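Local coordinates for pentafunctional AROM polypeptide (Schizosaccharomyces pombe, PDB 5SWV), which carries dehydroquinate dehydratase and shikimate dehydrogenase activities, two successive steps of the shikimate pathway that leads to the aromatic amino acids, at residues A[9-14]-A[246-251]; A[252-257]-A[513-518]; A[268-273]-A[281-286]; A[289-294]-A[313-318]. All coordinates share one frame; numbering follows the deposited sequence.

Contact 1 of 4, residues A[9-14]-A[246-251]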
loop_
_atom_site.group_PDB
_atom_site.type_symbol
_atom_site.label_atom_id
_atom_site.label_comp_id
_atom_site.label_asym_id
_atom_site.label_seq_id
_atom_site.Cartn_x
_atom_site.Cartn_y
_atom_site.Cartn_z
ATOM N N LYS A 9 -8.714 -3.290 11.072
ATOM C CA LYS A 9 -7.251 -3.215 11.287
ATOM C C LYS A 9 -6.951 -2.804 12.744
ATOM O O LYS A 9 -7.689 -2.027 13.349
ATOM C CB LYS A 9 -6.626 -2.205 10.312
ATOM C CG LYS A 9 -5.184 -2.456 9.922
ATOM C CD LYS A 9 -4.882 -1.666 8.657
ATOM C CE LYS A 9 -3.512 -1.968 8.074
ATOM N NZ LYS A 9 -2.454 -1.144 8.701
ATOM N N LYS A 10 -5.872 -3.338 13.300
ATOM C CA LYS A 10 -5.478 -3.016 14.667
ATOM C C LYS A 10 -5.002 -1.577 14.794
ATOM O O LYS A 10 -5.483 -0.861 15.659
ATOM C CB LYS A 10 -4.393 -3.970 15.172
ATOM C CG LYS A 10 -4.932 -5.305 15.680
ATOM C CD LYS A 10 -4.143 -5.805 16.879
ATOM C CE LYS A 10 -4.432 -4.976 18.141
ATOM N NZ LYS A 10 -3.248 -4.856 19.039
ATOM N N ARG A 11 -4.072 -1.174 13.924
ATOM C CA ARG A 11 -3.463 0.159 13.949
ATOM C C ARG A 11 -3.395 0.757 12.564
ATOM O O ARG A 11 -2.808 0.157 11.666
ATOM C CB ARG A 11 -2.036 0.069 14.486
ATOM C CG ARG A 11 -1.976 -0.100 15.983
ATOM C CD ARG A 11 -0.607 -0.515 16.486
ATOM N NE ARG A 11 -0.678 -0.592 17.951
ATOM C CZ ARG A 11 -0.618 -1.701 18.696
ATOM N NH1 ARG A 11 -0.416 -2.915 18.158
ATOM N NH2 ARG A 11 -0.734 -1.587 20.016
ATOM N N SER A 12 -3.963 1.942 12.393
ATOM C CA SER A 12 -3.819 2.684 11.142
ATOM C C SER A 12 -3.145 4.024 11.391
ATOM O O SER A 12 -3.191 4.563 12.506
ATOM C CB SER A 12 -5.173 2.874 10.443
ATOM O OG SER A 12 -6.255 2.844 11.364
ATOM N N THR A 13 -2.499 4.537 10.346
ATOM C CA THR A 13 -1.843 5.840 10.381
ATOM C C THR A 13 -2.069 6.534 9.061
ATOM O O THR A 13 -2.386 5.887 8.083
ATOM C CB THR A 13 -0.322 5.720 10.597
ATOM O OG1 THR A 13 0.291 5.162 9.432
ATOM C CG2 THR A 13 0.001 4.838 11.796
ATOM N N PHE A 14 -1.917 7.850 9.034
ATOM C CA PHE A 14 -1.966 8.587 7.780
ATOM C C PHE A 14 -0.991 9.756 7.766
ATOM O O PHE A 14 -0.758 10.404 8.794
ATOM C CB PHE A 14 -3.380 9.048 7.449
ATOM C CG PHE A 14 -3.900 10.162 8.315
ATOM C CD1 PHE A 14 -3.646 11.494 7.989
ATOM C CD2 PHE A 14 -4.712 9.889 9.426
ATOM C CE1 PHE A 14 -4.154 12.532 8.766
ATOM C CE2 PHE A 14 -5.218 10.925 10.215
ATOM C CZ PHE A 14 -4.930 12.250 9.885
ATOM N N ILE A 246 7.137 1.233 24.912
ATOM C CA ILE A 246 6.099 1.198 25.956
ATOM C C ILE A 246 5.423 -0.154 26.143
ATOM O O ILE A 246 4.612 -0.288 27.045
ATOM C CB ILE A 246 5.024 2.297 25.795
ATOM C CG1 ILE A 246 4.110 2.048 24.595
ATOM C CG2 ILE A 246 5.676 3.669 25.703
ATOM C CD1 ILE A 246 2.846 2.869 24.657
ATOM N N GLY A 247 5.744 -1.136 25.304
ATOM C CA GLY A 247 5.126 -2.462 25.375
ATOM C C GLY A 247 3.853 -2.718 24.562
ATOM O O GLY A 247 3.207 -3.744 24.762
ATOM N N GLU A 248 3.500 -1.816 23.644
ATOM C CA GLU A 248 2.335 -2.001 22.769
ATOM C C GLU A 248 2.621 -2.990 21.646
ATOM O O GLU A 248 1.847 -3.900 21.450
ATOM C CB GLU A 248 1.862 -0.677 22.169
ATOM C CG GLU A 248 0.995 0.173 23.099
ATOM C CD GLU A 248 -0.439 -0.348 23.258
ATOM O OE1 GLU A 248 -1.281 -0.103 22.353
ATOM O OE2 GLU A 248 -0.723 -0.976 24.311
ATOM N N ILE A 249 3.719 -2.803 20.917
ATOM C CA ILE A 249 4.173 -3.762 19.891
ATOM C C ILE A 249 5.259 -4.662 20.453
ATOM O O ILE A 249 6.324 -4.171 20.838
ATOM C CB ILE A 249 4.758 -3.035 18.670
ATOM C CG1 ILE A 249 3.637 -2.343 17.906
ATOM C CG2 ILE A 249 5.498 -3.997 17.744
ATOM C CD1 ILE A 249 4.115 -1.332 16.886
ATOM N N LEU A 250 5.011 -5.970 20.467
ATOM C CA LEU A 250 5.982 -6.951 20.973
ATOM C C LEU A 250 6.886 -7.509 19.854
ATOM O O LEU A 250 6.458 -7.601 18.706
ATOM C CB LEU A 250 5.284 -8.109 21.711
ATOM C CG LEU A 250 4.440 -7.828 22.973
ATOM C CD1 LEU A 250 4.102 -9.129 23.704
ATOM C CD2 LEU A 250 5.116 -6.865 23.942
ATOM N N PRO A 251 8.142 -7.866 20.198
ATOM C CA PRO A 251 9.071 -8.516 19.274
ATOM C C PRO A 251 8.587 -9.845 18.787
ATOM O O PRO A 251 8.054 -10.628 19.564
ATOM C CB PRO A 251 10.326 -8.740 20.119
ATOM C CG PRO A 251 10.272 -7.694 21.156
ATOM C CD PRO A 251 8.824 -7.460 21.447
#
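Arg11 reaches across to Glu248 and Ile249 where the type I dehydroquinase, a TIM barrel, hands the chain on to the shikimate dehydrogenase part. Segment 9-14 enters the first barrel strand, 13-17. Segment 246-251 is the linker that follows helix 236-245 and runs towards strand 253-257. It leaves that helix through a Schellman motif, with Gly247 at positive phi (90°).

The polar part is a salt bridge. Arg11 NH2 donates to Glu248 OE1 at 2.8 Å, with a moderately bent N-H...O angle of 132°. The oxygen lies at the guanidinium edge, practically in its plane, whereas the nitrogen approaches from above the carboxylate, whose plane stands 84° from that of the arginine. This is a one-pronged grip, not the flat two-pronged pairing of the two groups. The arginine chain is extended from CG to NE, which carries the charge out to the linker; Glu248 bends at chi2 to bring its carboxylate round.

The apolar part is slight. Ile249 CG1 sits over one guanidinium face, offset towards its rim and 4.1 Å from Arg11 NH1. Arg243 of helix 236-245 touches both Arg11 and Ile249, so the barrel's last helix borders the contact too.

Segment 9-14 is held in place by bonds of its own. Ser12 and Thr13 are tied into the barrel by bonds to Thr218 and Asp37. Beside them the Lys9 amino group forms a salt bridge with Asp37 and also bonds to Gly517 O of the dehydrogenase part; within its own segment, Lys9 NZ donates to Arg11 O at 3.3 Å.

Contact 2 of 4, residues A[252-257]-A[513-518]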
loop_
_atom_site.group_PDB
_atom_site.type_symbol
_atom_site.label_atom_id
_atom_site.label_comp_id
_atom_site.label_asym_id
_atom_site.label_seq_id
_atom_site.Cartn_x
_atom_site.Cartn_y
_atom_site.Cartn_z
ATOM N N GLU A 252 8.871 -10.127 17.524
ATOM C CA GLU A 252 8.332 -11.275 16.822
ATOM C C GLU A 252 9.452 -11.898 15.999
ATOM O O GLU A 252 10.339 -11.191 15.484
ATOM C CB GLU A 252 7.130 -10.881 15.960
ATOM C CG GLU A 252 5.796 -10.902 16.713
ATOM C CD GLU A 252 4.663 -10.146 16.010
ATOM O OE1 GLU A 252 4.432 -10.362 14.810
ATOM O OE2 GLU A 252 3.985 -9.322 16.668
ATOM N N LYS A 253 9.428 -13.229 15.931
ATOM C CA LYS A 253 10.391 -13.980 15.150
ATOM C C LYS A 253 9.772 -14.396 13.815
ATOM O O LYS A 253 8.721 -15.025 13.783
ATOM C CB LYS A 253 10.835 -15.215 15.913
ATOM C CG LYS A 253 11.481 -14.911 17.246
ATOM C CD LYS A 253 12.700 -15.784 17.484
ATOM C CE LYS A 253 13.289 -15.581 18.873
ATOM N NZ LYS A 253 12.539 -16.401 19.870
ATOM N N PHE A 254 10.438 -14.017 12.727
ATOM C CA PHE A 254 10.062 -14.395 11.365
ATOM C C PHE A 254 11.095 -15.358 10.786
ATOM O O PHE A 254 12.246 -15.377 11.207
ATOM C CB PHE A 254 9.924 -13.151 10.483
ATOM C CG PHE A 254 8.745 -12.289 10.848
ATOM C CD1 PHE A 254 8.861 -11.299 11.818
ATOM C CD2 PHE A 254 7.506 -12.481 10.248
ATOM C CE1 PHE A 254 7.760 -10.527 12.181
ATOM C CE2 PHE A 254 6.412 -11.694 10.590
ATOM C CZ PHE A 254 6.534 -10.724 11.557
ATOM N N PHE A 255 10.658 -16.165 9.824
ATOM C CA PHE A 255 11.459 -17.269 9.323
ATOM C C PHE A 255 11.317 -17.483 7.814
ATOM O O PHE A 255 10.437 -16.933 7.183
ATOM C CB PHE A 255 11.081 -18.553 10.077
ATOM C CG PHE A 255 11.379 -18.507 11.546
ATOM C CD1 PHE A 255 12.635 -18.855 12.024
ATOM C CD2 PHE A 255 10.415 -18.104 12.454
ATOM C CE1 PHE A 255 12.924 -18.800 13.388
ATOM C CE2 PHE A 255 10.694 -18.048 13.820
ATOM C CZ PHE A 255 11.947 -18.402 14.285
ATOM N N LEU A 256 12.238 -18.260 7.258
ATOM C CA LEU A 256 12.155 -18.762 5.893
ATOM C C LEU A 256 12.295 -20.278 5.960
ATOM O O LEU A 256 13.263 -20.773 6.513
ATOM C CB LEU A 256 13.275 -18.184 5.031
ATOM C CG LEU A 256 13.365 -18.674 3.572
ATOM C CD1 LEU A 256 12.085 -18.371 2.794
ATOM C CD2 LEU A 256 14.573 -18.076 2.855
ATOM N N PHE A 257 11.321 -21.009 5.421
ATOM C CA PHE A 257 11.394 -22.451 5.336
ATOM C C PHE A 257 11.718 -22.852 3.909
ATOM O O PHE A 257 11.260 -22.207 2.960
ATOM C CB PHE A 257 10.067 -23.064 5.718
ATOM C CG PHE A 257 9.550 -22.651 7.070
ATOM C CD1 PHE A 257 10.392 -22.561 8.176
ATOM C CD2 PHE A 257 8.188 -22.404 7.253
ATOM C CE1 PHE A 257 9.884 -22.210 9.420
ATOM C CE2 PHE A 257 7.679 -22.062 8.493
ATOM C CZ PHE A 257 8.525 -21.957 9.577
ATOM N N HIS A 513 4.205 -6.499 4.332
ATOM C CA HIS A 513 2.980 -5.722 4.507
ATOM C C HIS A 513 1.869 -6.604 5.096
ATOM O O HIS A 513 1.201 -6.212 6.051
ATOM C CB HIS A 513 2.576 -5.049 3.181
ATOM C CG HIS A 513 1.300 -4.257 3.240
ATOM N ND1 HIS A 513 0.280 -4.425 2.323
ATOM C CD2 HIS A 513 0.884 -3.283 4.081
ATOM C CE1 HIS A 513 -0.706 -3.596 2.599
ATOM N NE2 HIS A 513 -0.367 -2.896 3.666
ATOM N N LEU A 514 1.705 -7.812 4.578
ATOM C CA LEU A 514 0.676 -8.708 5.122
ATOM C C LEU A 514 0.936 -9.040 6.591
ATOM O O LEU A 514 -0.002 -9.235 7.338
ATOM C CB LEU A 514 0.553 -10.005 4.295
ATOM C CG LEU A 514 0.025 -9.826 2.875
ATOM C CD1 LEU A 514 0.529 -10.975 2.010
ATOM C CD2 LEU A 514 -1.495 -9.697 2.833
ATOM N N TRP A 515 2.197 -9.090 6.999
ATOM C CA TRP A 515 2.531 -9.368 8.403
ATOM C C TRP A 515 2.424 -8.190 9.350
ATOM O O TRP A 515 1.820 -8.322 10.392
ATOM C CB TRP A 515 3.929 -9.950 8.515
ATOM C CG TRP A 515 4.023 -11.346 8.044
ATOM C CD1 TRP A 515 3.116 -12.361 8.245
ATOM C CD2 TRP A 515 5.114 -11.922 7.335
ATOM N NE1 TRP A 515 3.573 -13.522 7.681
ATOM C CE2 TRP A 515 4.805 -13.285 7.129
ATOM C CE3 TRP A 515 6.323 -11.420 6.844
ATOM C CZ2 TRP A 515 5.663 -14.147 6.465
ATOM C CZ3 TRP A 515 7.179 -12.280 6.182
ATOM C CH2 TRP A 515 6.846 -13.629 5.997
ATOM N N THR A 516 3.035 -7.061 9.002
ATOM C CA THR A 516 3.178 -5.908 9.918
ATOM C C THR A 516 2.088 -4.853 9.755
ATOM O O THR A 516 1.987 -3.930 10.559
ATOM C CB THR A 516 4.530 -5.200 9.700
ATOM O OG1 THR A 516 4.548 -4.544 8.421
ATOM C CG2 THR A 516 5.662 -6.193 9.766
ATOM N N GLY A 517 1.283 -4.968 8.706
ATOM C CA GLY A 517 0.289 -3.936 8.379
ATOM C C GLY A 517 0.852 -2.689 7.707
ATOM O O GLY A 517 0.108 -1.739 7.488
ATOM N N MET A 518 2.140 -2.710 7.339
ATOM C CA MET A 518 2.855 -1.518 6.867
ATOM C C MET A 518 3.680 -1.809 5.633
ATOM O O MET A 518 4.280 -2.869 5.532
ATOM C CB MET A 518 3.783 -1.018 7.976
ATOM C CG MET A 518 3.019 -0.592 9.232
ATOM S SD MET A 518 4.009 -0.039 10.629
ATOM C CE MET A 518 5.115 -1.422 10.757
#
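Phe254 CE2 lies over one face of the Trp515 indole, 3.3 Å above its plane and displaced towards the rim. The pair joins strand 253-257, in the mixed sheet of the substrate-binding domain of shikimate dehydrogenase, to the last turn of helix 500-516, far along the chain. Relative to the phenylalanine ring, the indole comes in obliquely: the planes meet at 49°, and 5.0 Å separates the centroids of the Phe254 ring and the Trp515 six-membered ring. A further ring, His281, packs edge-to-face with Phe254, and at the indole's polar end NE1 donates to Ile336 O.

It is an apolar contact between two side chains that slide past each other in opposite directions. Phe254 CE2 does most of the touching, 3.5 Å from both CG and CD2 of Trp515, while Phe254 CD2 rests 3.8 Å from Trp515 CE3. Each residue sets its CG opposite its own carbonyl carbon (chi1 -69° for Phe254, -73° for Trp515), which turns both rings towards each other between strand and helix.

Just beyond the tryptophan the helix stops. Gly517 N still bonds back to His513 O, but Gly517 itself turns to positive phi. Thr516 OG1, also bonded to Phe512 O, then closes an ST turn by accepting from Met518 N at 3.2 Å.

Contact 3 of 4, residues A[268-273]-A[281-286]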
loop_
_atom_site.group_PDB
_atom_site.type_symbol
_atom_site.label_atom_id
_atom_site.label_comp_id
_atom_site.label_asym_id
_atom_site.label_seq_id
_atom_site.Cartn_x
_atom_site.Cartn_y
_atom_site.Cartn_z
ATOM N N ILE A 268 18.183 -10.409 4.811
ATOM C CA ILE A 268 18.679 -9.030 4.678
ATOM C C ILE A 268 17.514 -8.120 4.322
ATOM O O ILE A 268 17.409 -7.003 4.844
ATOM C CB ILE A 268 19.803 -8.857 3.619
ATOM C CG1 ILE A 268 20.889 -9.943 3.776
ATOM C CG2 ILE A 268 20.457 -7.479 3.748
ATOM C CD1 ILE A 268 22.116 -9.768 2.897
ATOM N N LEU A 269 16.636 -8.609 3.448
ATOM C CA LEU A 269 15.494 -7.818 2.972
ATOM C C LEU A 269 14.583 -7.424 4.120
ATOM O O LEU A 269 14.309 -6.236 4.322
ATOM C CB LEU A 269 14.750 -8.546 1.837
ATOM C CG LEU A 269 13.234 -8.504 1.578
ATOM C CD1 LEU A 269 12.527 -7.163 1.610
ATOM C CD2 LEU A 269 12.988 -9.154 0.216
ATOM N N HIS A 270 14.160 -8.405 4.902
ATOM C CA HIS A 270 13.264 -8.129 6.024
ATOM C C HIS A 270 13.955 -7.425 7.207
ATOM O O HIS A 270 13.348 -6.559 7.829
ATOM C CB HIS A 270 12.554 -9.403 6.449
ATOM C CG HIS A 270 11.614 -9.929 5.413
ATOM N ND1 HIS A 270 10.268 -9.640 5.420
ATOM C CD2 HIS A 270 11.821 -10.716 4.333
ATOM C CE1 HIS A 270 9.684 -10.226 4.390
ATOM N NE2 HIS A 270 10.605 -10.885 3.715
ATOM N N SER A 271 15.210 -7.783 7.493
ATOM C CA SER A 271 16.042 -7.085 8.509
ATOM C C SER A 271 16.086 -5.603 8.234
ATOM O O SER A 271 15.863 -4.797 9.139
ATOM C CB SER A 271 17.499 -7.576 8.505
ATOM O OG SER A 271 17.615 -8.878 9.043
ATOM N N THR A 272 16.376 -5.267 6.975
ATOM C CA THR A 272 16.401 -3.884 6.519
ATOM C C THR A 272 15.047 -3.232 6.712
ATOM O O THR A 272 14.983 -2.124 7.204
ATOM C CB THR A 272 16.844 -3.771 5.054
ATOM O OG1 THR A 272 18.116 -4.398 4.907
ATOM C CG2 THR A 272 16.965 -2.335 4.625
ATOM N N ALA A 273 13.965 -3.906 6.360
ATOM C CA ALA A 273 12.636 -3.312 6.527
ATOM C C ALA A 273 12.322 -2.938 7.991
ATOM O O ALA A 273 11.774 -1.860 8.245
ATOM C CB ALA A 273 11.565 -4.237 5.974
ATOM N N HIS A 281 11.889 -6.705 15.192
ATOM C CA HIS A 281 11.696 -8.111 14.842
ATOM C C HIS A 281 13.021 -8.727 14.387
ATOM O O HIS A 281 14.007 -8.018 14.184
ATOM C CB HIS A 281 10.609 -8.250 13.760
ATOM C CG HIS A 281 9.278 -7.627 14.113
ATOM N ND1 HIS A 281 8.662 -7.796 15.334
ATOM C CD2 HIS A 281 8.433 -6.864 13.378
ATOM C CE1 HIS A 281 7.506 -7.158 15.346
ATOM N NE2 HIS A 281 7.341 -6.583 14.168
ATOM N N THR A 282 13.043 -10.048 14.261
ATOM C CA THR A 282 14.151 -10.746 13.601
ATOM C C THR A 282 13.614 -11.632 12.487
ATOM O O THR A 282 12.461 -12.053 12.553
ATOM C CB THR A 282 14.934 -11.618 14.587
ATOM O OG1 THR A 282 14.033 -12.491 15.275
ATOM C CG2 THR A 282 15.656 -10.751 15.592
ATOM N N TYR A 283 14.442 -11.914 11.474
ATOM C CA TYR A 283 14.108 -12.863 10.387
ATOM C C TYR A 283 15.279 -13.811 10.147
ATOM O O TYR A 283 16.403 -13.368 9.955
ATOM C CB TYR A 283 13.781 -12.096 9.103
ATOM C CG TYR A 283 13.171 -12.873 7.914
ATOM C CD1 TYR A 283 13.915 -13.785 7.168
ATOM C CD2 TYR A 283 11.865 -12.620 7.498
ATOM C CE1 TYR A 283 13.361 -14.445 6.075
ATOM C CE2 TYR A 283 11.307 -13.269 6.401
ATOM C CZ TYR A 283 12.052 -14.175 5.695
ATOM O OH TYR A 283 11.485 -14.796 4.618
ATOM N N GLU A 284 14.998 -15.113 10.140
ATOM C CA GLU A 284 16.032 -16.155 10.064
ATOM C C GLU A 284 15.700 -17.253 9.062
ATOM O O GLU A 284 14.602 -17.810 9.071
ATOM C CB GLU A 284 16.198 -16.846 11.425
ATOM C CG GLU A 284 16.816 -15.983 12.503
ATOM C CD GLU A 284 16.363 -16.365 13.908
ATOM O OE1 GLU A 284 17.262 -16.665 14.720
ATOM O OE2 GLU A 284 15.128 -16.344 14.201
ATOM N N ALA A 285 16.674 -17.614 8.242
ATOM C CA ALA A 285 16.631 -18.901 7.559
ATOM C C ALA A 285 16.507 -20.047 8.582
ATOM O O ALA A 285 17.193 -20.049 9.601
ATOM C CB ALA A 285 17.876 -19.080 6.702
ATOM N N PHE A 286 15.598 -20.981 8.327
ATOM C CA PHE A 286 15.425 -22.169 9.159
ATOM C C PHE A 286 15.259 -23.383 8.240
ATOM O O PHE A 286 14.149 -23.868 7.995
ATOM C CB PHE A 286 14.239 -22.007 10.112
ATOM C CG PHE A 286 14.190 -23.051 11.187
ATOM C CD1 PHE A 286 14.965 -22.918 12.344
ATOM C CD2 PHE A 286 13.387 -24.175 11.054
ATOM C CE1 PHE A 286 14.938 -23.889 13.342
ATOM C CE2 PHE A 286 13.350 -25.142 12.048
ATOM C CZ PHE A 286 14.127 -25.005 13.189
HETATM O O HOH W 1 16.699 -9.844 11.615
#
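His270 and Tyr283 lie flat against each other in an offset stack, the tightly packed part of this contact. Their planes are only 10° from parallel and the centroids 4.3 Å apart. The tyrosine is shifted so that its CD2-CE2 side lies over the imidazole: Tyr283 CE2 comes 3.3 Å from His270 CD2, and Tyr283 CD2 meets His270 CB at 3.5 Å. Tyr283 throws its CG opposite its own backbone N (chi1 -170°), which lays the ring against the helix. Its hydroxyl is held further on by a hydrogen bond with Asn307.

The looser side is one residue along, where water replaces direct packing. A single water donates to Ser271 OG at 2.9 Å and accepts from Tyr283 N at 3.1 Å, linking helix to strand where Ser271, itself partly exposed, makes no direct contact. Ser271 OG also bonds back to Pro267 O within its own helix.

Together these residues close the beta-alpha-beta unit of strand 253-257, helix 266-277 and strand 282-285 in the substrate-binding domain. Tyr283 also touches Phe254 and Leu256 of the neighbouring strand, while helix 266-277 packs against helix 500-516 through His270 and Ala273 on Phe512, and against helix 522-530 through Leu269.

Contact 4 of 4, residues A[289-294]-A[313-318]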
loop_
_atom_site.group_PDB
_atom_site.type_symbol
_atom_site.label_atom_id
_atom_site.label_comp_id
_atom_site.label_asym_id
_atom_site.label_seq_id
_atom_site.Cartn_x
_atom_site.Cartn_y
_atom_site.Cartn_z
ATOM N N ASP A 289 15.033 -30.692 6.747
ATOM C CA ASP A 289 15.090 -31.869 5.875
ATOM C C ASP A 289 13.706 -32.375 5.497
ATOM O O ASP A 289 13.502 -32.871 4.382
ATOM C CB ASP A 289 15.902 -32.994 6.545
ATOM C CG ASP A 289 17.404 -32.716 6.553
ATOM O OD1 ASP A 289 17.904 -31.961 5.691
ATOM O OD2 ASP A 289 18.094 -33.269 7.425
ATOM N N THR A 290 12.780 -32.275 6.442
ATOM C CA THR A 290 11.370 -32.510 6.188
ATOM C C THR A 290 10.599 -31.222 6.434
ATOM O O THR A 290 11.078 -30.305 7.100
ATOM C CB THR A 290 10.773 -33.655 7.062
ATOM O OG1 THR A 290 10.545 -33.205 8.406
ATOM C CG2 THR A 290 11.691 -34.873 7.082
ATOM N N VAL A 291 9.392 -31.176 5.890
ATOM C CA VAL A 291 8.446 -30.101 6.168
ATOM C C VAL A 291 7.867 -30.171 7.588
ATOM O O VAL A 291 7.411 -29.164 8.120
ATOM C CB VAL A 291 7.291 -30.114 5.138
ATOM C CG1 VAL A 291 6.315 -31.264 5.400
ATOM C CG2 VAL A 291 6.573 -28.770 5.114
ATOM N N ASP A 292 7.869 -31.354 8.192
ATOM C CA ASP A 292 7.175 -31.554 9.469
ATOM C C ASP A 292 7.896 -30.938 10.638
ATOM O O ASP A 292 7.279 -30.657 11.663
ATOM C CB ASP A 292 6.941 -33.033 9.718
ATOM C CG ASP A 292 6.026 -33.620 8.693
ATOM O OD1 ASP A 292 4.805 -33.355 8.809
ATOM O OD2 ASP A 292 6.538 -34.274 7.747
ATOM N N GLU A 293 9.193 -30.712 10.454
ATOM C CA GLU A 293 10.031 -30.063 11.442
ATOM C C GLU A 293 9.719 -28.573 11.634
ATOM O O GLU A 293 10.153 -27.998 12.630
ATOM C CB GLU A 293 11.514 -30.255 11.082
ATOM C CG GLU A 293 11.999 -31.703 11.181
ATOM C CD GLU A 293 13.341 -31.927 10.489
ATOM O OE1 GLU A 293 14.380 -31.892 11.169
ATOM O OE2 GLU A 293 13.370 -32.138 9.261
ATOM N N VAL A 294 8.967 -27.950 10.720
ATOM C CA VAL A 294 8.606 -26.529 10.864
ATOM C C VAL A 294 7.408 -26.304 11.795
ATOM O O VAL A 294 7.127 -25.172 12.174
ATOM C CB VAL A 294 8.336 -25.818 9.503
ATOM C CG1 VAL A 294 9.381 -26.195 8.450
ATOM C CG2 VAL A 294 6.916 -26.075 8.991
ATOM N N LYS A 313 6.327 -25.307 -0.650
ATOM C CA LYS A 313 5.172 -24.428 -0.901
ATOM C C LYS A 313 3.826 -25.167 -0.977
ATOM O O LYS A 313 2.787 -24.596 -0.631
ATOM C CB LYS A 313 5.394 -23.585 -2.148
ATOM C CG LYS A 313 6.529 -22.597 -1.967
ATOM C CD LYS A 313 7.185 -22.174 -3.266
ATOM C CE LYS A 313 6.477 -21.000 -3.894
ATOM N NZ LYS A 313 7.482 -20.122 -4.551
ATOM N N LEU A 314 3.844 -26.430 -1.407
ATOM C CA LEU A 314 2.623 -27.235 -1.458
ATOM C C LEU A 314 2.411 -28.064 -0.193
ATOM O O LEU A 314 1.297 -28.131 0.328
ATOM C CB LEU A 314 2.611 -28.139 -2.700
ATOM C CG LEU A 314 2.479 -27.426 -4.060
ATOM C CD1 LEU A 314 3.838 -27.037 -4.645
ATOM C CD2 LEU A 314 1.736 -28.297 -5.045
ATOM N N SER A 315 3.479 -28.686 0.299
ATOM C CA SER A 315 3.374 -29.597 1.440
ATOM C C SER A 315 3.101 -28.893 2.762
ATOM O O SER A 315 2.677 -29.531 3.711
ATOM C CB SER A 315 4.624 -30.464 1.564
ATOM O OG SER A 315 5.766 -29.659 1.711
ATOM N N VAL A 316 3.336 -27.590 2.821
ATOM C CA VAL A 316 3.082 -26.822 4.033
ATOM C C VAL A 316 1.596 -26.535 4.230
ATOM O O VAL A 316 1.156 -26.323 5.356
ATOM C CB VAL A 316 3.897 -25.498 4.038
ATOM C CG1 VAL A 316 3.232 -24.406 3.203
ATOM C CG2 VAL A 316 4.138 -25.021 5.456
ATOM N N MET A 317 0.837 -26.523 3.138
ATOM C CA MET A 317 -0.598 -26.177 3.166
ATOM C C MET A 317 -1.430 -27.046 4.110
ATOM O O MET A 317 -2.432 -26.589 4.647
ATOM C CB MET A 317 -1.183 -26.231 1.753
ATOM C CG MET A 317 -0.637 -25.129 0.870
ATOM S SD MET A 317 -1.020 -25.314 -0.872
ATOM C CE MET A 317 -2.769 -24.911 -0.845
ATOM N N LYS A 318 -1.013 -28.299 4.261
ATOM C CA LYS A 318 -1.360 -29.170 5.395
ATOM C C LYS A 318 -1.693 -28.428 6.711
ATOM O O LYS A 318 -2.759 -28.645 7.299
ATOM C CB LYS A 318 -0.171 -30.104 5.663
ATOM C CG LYS A 318 -0.526 -31.526 6.053
ATOM C CD LYS A 318 0.630 -32.249 6.772
ATOM C CE LYS A 318 1.960 -32.245 6.014
ATOM N NZ LYS A 318 1.837 -32.707 4.592
#
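Val291 and Val316 bring the two loops together, their CA atoms 6.6 Å apart. On one side the chain enters a short 3-10 segment, with Val294 N bonded to Val291 O. On the other, residues 314-317 make a type I beta turn, closed by Met317 N to Leu314 O at 3.3 Å.

Val291 carries most of the contact. Its CG2, opposite the backbone N, points at the turn, in van der Waals contact with Ser315 OG at 3.6 Å and more loosely packed against Val316 CB at 4.4 Å. At the margin, Asp292 and Lys318 cross at about a right angle. Asp292 OD1 is 4.1 Å from Lys318 CE but 5.2 Å from Lys318 NZ, too far for a salt bridge, so any attraction there is at most diffuse. The lysine chain bends at chi3 and chi4 and curls back, making a weak bond from NZ to Ser315 O.

Within the first loop, Glu293 OE2 accepts from both Thr290 N (2.9 Å) and Thr290 OG1, so that one carboxylate oxygen takes two bonds from the residue just before Val291. A bound triethylene glycol, probably from the crystallisation liquor, lies about 5 Å from the Lys318 side chain.

This is surface packing between two connecting loops of the shikimate dehydrogenase substrate-binding domain, which follow the parallel strands 282-285 and 303-308 in the mixed sheet of its alpha/beta fold.

Overall arrangement
From the N terminus, contact 1 closes first: its loop holds nearly all of the dehydroquinase barrel and ends in the linker. Contact 2 opens directly afterwards and spans most of the dehydrogenase part, bringing helix 500-516 back to strand 253-257. Contacts 3 and 4 are short closures enclosed within that span, one after the other without crossing. Contact 3 adjoins contact 2 in the sheet, where strands 253-257 and 282-285 pair; contact 4 meets contact 2 where Phe257 packs on Val294. Contact 1 touches contact 2 through its lysine and also meets contact 3, where Leu250 of the linker packs on His281.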